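Local coordinates for iron-regulated transcriptional activator AFT2 (Saccharomyces cerevisiae, PDB 4LMG), which activates transcription of the iron regulon when iron is low, recognising the iron-responsive element 5'-CACCC-3' in target promoters, at a contact of chain A with DNA. Numbering follows the deposited sequence.

A contact of chain A with DNA. Residues 39-42, 45. With nucleotides of chain C; nucleotides of chain B.
Strand 40-42 of the WRKY-GCM1 fold, with Glu39 just before it and Lys45 opening the next strand, 45-50, lies in the major groove and reads the Hoogsteen edges of consecutive base pairs. Arg40 reaches across to DG7 of chain C: CG is anti to the backbone N (chi1 -178°) and the chain bends at chi3, which turns the guanidinium side-on to the base. Arg40 NE donates to O6 of DG7 at 2.8 Å and Arg40 NH2 to its N7 at 2.9 Å, both acceptors near the guanidinium plane, a paired grip that suits guanine. One face of the Arg40 guanidinium lies over DG6 of chain C, with Arg40 CZ 3.8 Å from the centroid of its five-membered ring in a cation-pi contact that should help fix the plane. DG6 O6 is taken by Lys45 NZ at 2.6 Å, at the tip of a chain extended beyond CG; a water links Lys45 NZ to DG6 N7. The amino group N4 of DC9 of chain B, paired with DG6, donates to Asp42 OD2 at 3.0 Å, on the anti side of the carboxylate and 22° out of its plane. Lys45 and Asp42 thus read the two partners of one G-C pair. Backbone groups add to the reading: Glu39 O accepts from DA7 N6 of chain B on a lone pair at 3.3 Å and reaches DC6 N4 through water, while Ser41 N lies 3.2 Å from DA7 N7, as a hydrogen bond. Ser41 OG binds the DA7 phosphate oxygen OP2 at 2.6 Å, tying the strand to the DNA backbone. Together these contacts cover CACC on chain B, DC6 through water and DC8 mainly through its partner DG7, and probably account for much of Aft2's specificity for the iron-responsive element.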
# COMPACT_ATOMS: atom_id res chain seq x y z
N GLU A 39 -1.73 7.46 6.79
CA GLU A 39 -2.43 7.71 5.54
C GLU A 39 -1.41 7.90 4.43
O GLU A 39 -1.59 7.40 3.31
CB GLU A 39 -3.30 8.97 5.66
CG GLU A 39 -4.05 9.32 4.39
CD GLU A 39 -4.76 10.65 4.48
OE1 GLU A 39 -4.37 11.47 5.34
OE2 GLU A 39 -5.72 10.88 3.72
N ARG A 40 -0.34 8.62 4.74
CA ARG A 40 0.73 8.86 3.78
C ARG A 40 2.03 9.18 4.50
O ARG A 40 2.03 9.80 5.57
CB ARG A 40 0.36 10.00 2.84
CG ARG A 40 1.42 10.29 1.79
CD ARG A 40 1.04 11.48 0.90
NE ARG A 40 -0.14 11.21 0.08
CZ ARG A 40 -1.36 11.64 0.35
NH1 ARG A 40 -1.58 12.38 1.43
NH2 ARG A 40 -2.37 11.35 -0.46
N SER A 41 3.14 8.75 3.92
CA SER A 41 4.45 9.09 4.45
C SER A 41 5.50 9.16 3.35
O SER A 41 5.37 8.50 2.31
CB SER A 41 4.90 8.07 5.49
OG SER A 41 5.26 6.85 4.86
N ASP A 42 6.52 9.97 3.58
CA ASP A 42 7.75 9.89 2.81
C ASP A 42 8.89 10.33 3.72
O ASP A 42 8.72 10.41 4.94
CB ASP A 42 7.69 10.71 1.52
CG ASP A 42 7.60 12.21 1.76
OD1 ASP A 42 7.93 12.67 2.87
OD2 ASP A 42 7.19 12.93 0.82
N LYS A 45 7.78 13.56 5.81
CA LYS A 45 6.44 13.75 6.36
C LYS A 45 5.74 12.44 6.70
O LYS A 45 6.02 11.41 6.10
CB LYS A 45 5.57 14.56 5.39
CG LYS A 45 5.17 13.79 4.14
CD LYS A 45 4.41 14.67 3.17
CE LYS A 45 4.10 13.93 1.88
NZ LYS A 45 3.54 14.84 0.84
P DG C 6 -5.40 17.89 -0.26
OP1 DG C 6 -6.84 18.18 -0.41
OP2 DG C 6 -4.88 17.33 1.00
O5' DG C 6 -4.94 16.90 -1.43
C5' DG C 6 -5.10 17.29 -2.79
C4' DG C 6 -4.38 16.31 -3.70
O4' DG C 6 -2.98 16.25 -3.34
C3' DG C 6 -4.91 14.88 -3.62
O3' DG C 6 -5.32 14.48 -4.92
C2' DG C 6 -3.73 14.06 -3.12
C1' DG C 6 -2.54 14.93 -3.52
N9 DG C 6 -1.36 14.70 -2.69
C8 DG C 6 -1.14 15.14 -1.41
N7 DG C 6 0.01 14.76 -0.92
C5 DG C 6 0.58 14.02 -1.94
C6 DG C 6 1.83 13.35 -2.00
O6 DG C 6 2.71 13.29 -1.13
N1 DG C 6 2.02 12.71 -3.23
C2 DG C 6 1.11 12.72 -4.27
N2 DG C 6 1.47 12.05 -5.37
N3 DG C 6 -0.06 13.34 -4.22
C4 DG C 6 -0.25 13.97 -3.04
P DG C 7 -5.83 12.98 -5.18
OP1 DG C 7 -6.91 13.04 -6.19
OP2 DG C 7 -6.07 12.34 -3.86
O5' DG C 7 -4.56 12.26 -5.82
C5' DG C 7 -3.98 12.80 -7.00
C4' DG C 7 -3.23 11.72 -7.76
O4' DG C 7 -2.01 11.36 -7.06
C3' DG C 7 -3.99 10.41 -7.95
O3' DG C 7 -3.54 9.83 -9.16
C2' DG C 7 -3.55 9.60 -6.74
C1' DG C 7 -2.09 10.02 -6.60
N9 DG C 7 -1.57 10.00 -5.23
C8 DG C 7 -2.13 10.59 -4.12
N7 DG C 7 -1.43 10.40 -3.03
C5 DG C 7 -0.35 9.64 -3.45
C6 DG C 7 0.75 9.13 -2.71
O6 DG C 7 0.99 9.25 -1.50
N1 DG C 7 1.62 8.40 -3.52
C2 DG C 7 1.46 8.21 -4.87
N2 DG C 7 2.41 7.49 -5.49
N3 DG C 7 0.44 8.68 -5.58
C4 DG C 7 -0.42 9.38 -4.80
P DC B 6 0.16 1.42 9.01
OP1 DC B 6 1.04 0.55 9.82
OP2 DC B 6 -0.47 2.62 9.60
O5' DC B 6 1.00 1.87 7.73
C5' DC B 6 1.77 0.88 7.08
C4' DC B 6 2.30 1.38 5.76
O4' DC B 6 1.21 1.63 4.85
C3' DC B 6 3.07 2.69 5.83
O3' DC B 6 4.44 2.33 5.82
C2' DC B 6 2.62 3.47 4.59
C1' DC B 6 1.75 2.45 3.85
N1 DC B 6 0.61 2.98 3.03
C2 DC B 6 0.53 2.62 1.68
O2 DC B 6 1.42 1.90 1.21
N3 DC B 6 -0.49 3.08 0.93
C4 DC B 6 -1.43 3.85 1.49
N4 DC B 6 -2.42 4.27 0.70
C5 DC B 6 -1.38 4.22 2.86
C6 DC B 6 -0.35 3.77 3.60
P DA B 7 5.59 3.44 5.87
OP1 DA B 7 6.74 2.88 6.61
OP2 DA B 7 4.98 4.71 6.33
O5' DA B 7 6.02 3.61 4.34
C5' DA B 7 6.29 2.43 3.59
C4' DA B 7 6.43 2.77 2.11
O4' DA B 7 5.14 3.15 1.57
C3' DA B 7 7.36 3.93 1.81
O3' DA B 7 7.93 3.73 0.54
C2' DA B 7 6.39 5.11 1.77
C1' DA B 7 5.25 4.45 1.01
N9 DA B 7 3.96 5.12 1.15
C8 DA B 7 3.48 5.76 2.25
N7 DA B 7 2.28 6.28 2.08
C5 DA B 7 1.96 5.95 0.77
C6 DA B 7 0.83 6.21 -0.03
N6 DA B 7 -0.24 6.88 0.40
N1 DA B 7 0.84 5.74 -1.29
C2 DA B 7 1.91 5.06 -1.72
N3 DA B 7 3.03 4.76 -1.07
C4 DA B 7 2.99 5.24 0.18
P DC B 8 9.51 3.85 0.33
OP1 DC B 8 10.12 2.54 0.69
OP2 DC B 8 9.97 5.08 1.01
O5' DC B 8 9.66 4.07 -1.24
C5' DC B 8 9.08 3.13 -2.14
C4' DC B 8 8.50 3.84 -3.35
O4' DC B 8 7.20 4.39 -3.00
C3' DC B 8 9.34 4.99 -3.89
O3' DC B 8 9.53 4.85 -5.29
C2' DC B 8 8.52 6.24 -3.57
C1' DC B 8 7.10 5.68 -3.56
N1 DC B 8 6.18 6.49 -2.72
C2 DC B 8 4.93 6.86 -3.22
O2 DC B 8 4.61 6.50 -4.36
N3 DC B 8 4.11 7.60 -2.45
C4 DC B 8 4.49 7.97 -1.22
N4 DC B 8 3.64 8.70 -0.49
C5 DC B 8 5.76 7.60 -0.69
C6 DC B 8 6.57 6.87 -1.47
P DC B 9 10.57 5.81 -6.06
OP1 DC B 9 11.39 4.96 -6.96
OP2 DC B 9 11.23 6.68 -5.06
O5' DC B 9 9.63 6.73 -6.96
C5' DC B 9 9.13 7.95 -6.43
C4' DC B 9 7.76 8.26 -7.01
O4' DC B 9 6.77 8.13 -5.96
C3' DC B 9 7.61 9.66 -7.58
O3' DC B 9 7.87 9.61 -8.98
C2' DC B 9 6.15 10.00 -7.29
C1' DC B 9 5.78 9.12 -6.09
N1 DC B 9 5.69 9.88 -4.82
C2 DC B 9 4.52 10.59 -4.53
O2 DC B 9 3.60 10.56 -5.35
N3 DC B 9 4.44 11.29 -3.37
C4 DC B 9 5.47 11.29 -2.52
N4 DC B 9 5.34 11.98 -1.39
C5 DC B 9 6.67 10.57 -2.79
C6 DC B 9 6.74 9.89 -3.94
O HOH W 1 1.03 15.53 1.60
O HOH W 2 -3.79 6.45 1.77